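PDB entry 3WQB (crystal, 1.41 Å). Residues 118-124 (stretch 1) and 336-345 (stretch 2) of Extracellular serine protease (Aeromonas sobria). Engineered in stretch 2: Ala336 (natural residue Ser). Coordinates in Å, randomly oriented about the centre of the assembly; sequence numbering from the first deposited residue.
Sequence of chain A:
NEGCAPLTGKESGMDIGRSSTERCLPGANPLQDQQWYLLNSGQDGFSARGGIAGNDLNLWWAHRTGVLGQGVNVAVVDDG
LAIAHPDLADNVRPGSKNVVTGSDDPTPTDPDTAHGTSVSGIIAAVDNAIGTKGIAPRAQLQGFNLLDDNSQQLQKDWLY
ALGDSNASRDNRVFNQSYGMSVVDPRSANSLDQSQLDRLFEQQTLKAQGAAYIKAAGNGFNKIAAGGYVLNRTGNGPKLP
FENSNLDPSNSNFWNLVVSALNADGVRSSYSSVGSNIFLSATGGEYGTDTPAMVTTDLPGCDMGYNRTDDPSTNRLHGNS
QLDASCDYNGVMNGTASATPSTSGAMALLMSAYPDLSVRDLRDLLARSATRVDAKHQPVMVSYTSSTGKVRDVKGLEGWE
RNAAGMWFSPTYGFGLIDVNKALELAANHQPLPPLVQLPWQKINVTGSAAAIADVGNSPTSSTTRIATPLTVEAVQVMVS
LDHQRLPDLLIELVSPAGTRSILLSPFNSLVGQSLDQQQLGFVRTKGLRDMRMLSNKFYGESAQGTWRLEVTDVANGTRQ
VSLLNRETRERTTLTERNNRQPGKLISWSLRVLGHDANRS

Stretch 1, residues 118-124: SVSGIIA
Stretch 2, residues 336-345: ASATPSTSGA

Two buried helices of one chain, far apart in sequence, pack side by side through a small apolar contact centred on Pro340, with no hydrogen bond between them. The evidence for close helix packing is the axis geometry: the N-to-C directions differ by 31°, the signed crossing angle is -31°, and the axes approach to 8.1 Å. Together the stretches bury 332 Å² against each other. The register is marked by Ile123 and Gly344, whose CA atoms lie 4.7 Å apart.

Residues 118-123 hold helical torsions, with phi from -53° to -70° and psi from -37° to -51°; Ala124 departs to -148/33. Within this stretch the bonds from Ile122 N to Ser118 O and from Ile123 N to Val119 O are both weak at 3.3 Å, whereas Ala124 N to Ser120 O is 2.9 Å. Stretch 2 is helical throughout but kinked at Pro340, because a proline nitrogen carries no proton to give to the preceding turn. The pattern resumes immediately: Ser341 N bonds Ser337 O at 3.1 Å, Thr342 N bonds Ala338 O at 3.0 Å, Ser343 N bonds Thr339 O at 2.8 Å, and Gly344 N bonds Pro340 O at 2.8 Å.

Pro340, phi/psi -68/-26 with C-gamma endo pucker, points its CA-to-CB bond toward stretch 1, and its CB meets three side chains there. Ile123 comes nearest, CG1 to Pro340 CB at 3.4 Å; Val119 CG1 and Ile122 CG2 each stand 3.8 Å from the same Pro340 CB. These are van der Waals contacts between hydrocarbon groups. Val119 also brings its carbonyl close, with O to Pro340 CB at 3.5 Å.

The rotamers place these groups. Val119 is t (chi1 166°), with its CA-to-CB bond sideways, and its CG2 lies 3.5 Å from O of Ala336, an engineered residue replacing the natural Ser. The CA-to-CB bond of Ile122 points toward stretch 2, with chi1 m (-69°) and chi2 t (165°). Its CD1 reaches Ser337 OG at 3.6 Å, while CG2 is 3.8 Å from Ser341 N and 3.9 Å from Ser341 OG. These carbon-to-polar approaches are packing contacts, and both serine hydroxyls find hydrogen-bonding partners elsewhere in the structure. Ser337 and Ser341 are both m, at chi1 -73° and -66°.

Farther along, Ile123, also m and t (chi1 -53°, chi2 175°), sets CD1 4.0 Å from Ser343 CB and CG2 4.2 Å from Gly344 CA. Ser343 is m (-67°) and directs its CA-to-CB bond toward stretch 1. Gly344 has no side chain; an ideal CB would point toward stretch 1, 3.9 Å from Ile123 CA, and would be crowded by Pro340 O of its own helix at 3.3 Å.

Other positions make no contact: the CA-to-CB bonds of Ser120 and Ala338 point away, and Thr342, out of reach of stretch 1, is m at -56° and gives its OG1 proton to Ala338 O at 2.9 Å.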

# COMPACT_ATOMS: atom_id res chain seq x y z
N SER A 118 -6.29 -6.90 -15.08
CA SER A 118 -7.32 -5.92 -14.73
C SER A 118 -6.72 -4.57 -14.30
O SER A 118 -7.16 -3.52 -14.74
CB SER A 118 -8.24 -6.48 -13.64
OG SER A 118 -8.95 -7.62 -14.09
N VAL A 119 -5.70 -4.64 -13.45
CA VAL A 119 -4.92 -3.45 -13.06
C VAL A 119 -4.38 -2.71 -14.29
O VAL A 119 -4.54 -1.49 -14.41
CB VAL A 119 -3.75 -3.88 -12.12
CG1 VAL A 119 -2.70 -2.78 -11.96
CG2 VAL A 119 -4.28 -4.28 -10.76
N SER A 120 -3.76 -3.47 -15.20
CA SER A 120 -3.14 -2.89 -16.37
C SER A 120 -4.11 -2.12 -17.25
O SER A 120 -3.78 -1.05 -17.75
CB SER A 120 -2.40 -3.97 -17.18
OG SER A 120 -1.35 -4.51 -16.40
N GLY A 121 -5.32 -2.65 -17.42
CA GLY A 121 -6.33 -2.00 -18.23
C GLY A 121 -6.82 -0.68 -17.66
O GLY A 121 -7.10 0.26 -18.40
N ILE A 122 -6.94 -0.61 -16.33
CA ILE A 122 -7.30 0.64 -15.68
C ILE A 122 -6.28 1.72 -16.06
O ILE A 122 -6.64 2.86 -16.37
CB ILE A 122 -7.42 0.46 -14.16
CG1 ILE A 122 -8.63 -0.41 -13.84
CG2 ILE A 122 -7.48 1.82 -13.44
CD1 ILE A 122 -8.63 -0.95 -12.42
N ILE A 123 -5.00 1.36 -16.05
CA ILE A 123 -3.95 2.31 -16.41
C ILE A 123 -3.95 2.66 -17.88
O ILE A 123 -3.95 3.84 -18.24
CB ILE A 123 -2.55 1.79 -16.03
CG1 ILE A 123 -2.49 1.38 -14.56
CG2 ILE A 123 -1.50 2.85 -16.32
CD1 ILE A 123 -1.19 0.75 -14.16
N ALA A 124 -3.95 1.65 -18.74
CA ALA A 124 -3.51 1.86 -20.12
C ALA A 124 -4.20 0.98 -21.17
O ALA A 124 -3.59 0.63 -22.18
CB ALA A 124 -1.99 1.70 -20.20
N ALA A 336 -6.38 -2.28 -4.84
CA ALA A 336 -5.67 -2.69 -6.07
C ALA A 336 -6.18 -2.01 -7.33
O ALA A 336 -5.52 -2.10 -8.36
CB ALA A 336 -5.73 -4.16 -6.29
N SER A 337 -7.35 -1.38 -7.25
CA SER A 337 -7.87 -0.53 -8.33
C SER A 337 -7.59 0.95 -8.09
O SER A 337 -7.37 1.70 -9.04
CB SER A 337 -9.38 -0.77 -8.49
OG SER A 337 -9.61 -2.03 -9.08
N ALA A 338 -7.59 1.36 -6.83
CA ALA A 338 -7.19 2.73 -6.49
C ALA A 338 -5.74 2.98 -6.91
O ALA A 338 -5.39 4.09 -7.34
CB ALA A 338 -7.37 2.97 -5.01
N THR A 339 -4.92 1.95 -6.79
CA THR A 339 -3.50 2.04 -7.12
C THR A 339 -3.28 2.36 -8.61
O THR A 339 -2.64 3.37 -8.91
CB THR A 339 -2.74 0.78 -6.61
OG1 THR A 339 -2.88 0.72 -5.18
CG2 THR A 339 -1.27 0.86 -6.95
N PRO A 340 -3.85 1.55 -9.54
CA PRO A 340 -3.68 1.91 -10.97
C PRO A 340 -4.43 3.18 -11.36
O PRO A 340 -4.03 3.85 -12.30
CB PRO A 340 -4.24 0.68 -11.71
CG PRO A 340 -5.14 0.00 -10.72
CD PRO A 340 -4.42 0.20 -9.40
N SER A 341 -5.50 3.51 -10.65
CA SER A 341 -6.15 4.81 -10.86
C SER A 341 -5.16 5.96 -10.62
O SER A 341 -5.12 6.92 -11.38
CB SER A 341 -7.39 4.95 -9.99
OG SER A 341 -8.38 4.02 -10.39
N THR A 342 -4.36 5.82 -9.57
CA THR A 342 -3.33 6.79 -9.23
C THR A 342 -2.14 6.70 -10.18
O THR A 342 -1.61 7.73 -10.60
CB THR A 342 -2.91 6.61 -7.76
OG1 THR A 342 -4.08 6.70 -6.94
CG2 THR A 342 -1.90 7.66 -7.33
N SER A 343 -1.72 5.48 -10.54
CA SER A 343 -0.65 5.28 -11.53
C SER A 343 -1.00 5.97 -12.85
O SER A 343 -0.16 6.64 -13.44
CB SER A 343 -0.39 3.79 -11.76
OG SER A 343 0.15 3.20 -10.58
N GLY A 344 -2.23 5.78 -13.30
CA GLY A 344 -2.72 6.43 -14.51
C GLY A 344 -2.73 7.95 -14.38
O GLY A 344 -2.26 8.65 -15.29
N ALA A 345 -3.21 8.46 -13.25
CA ALA A 345 -3.23 9.91 -13.00
C ALA A 345 -1.81 10.48 -13.04
O ALA A 345 -1.55 11.52 -13.65
CB ALA A 345 -3.89 10.21 -11.66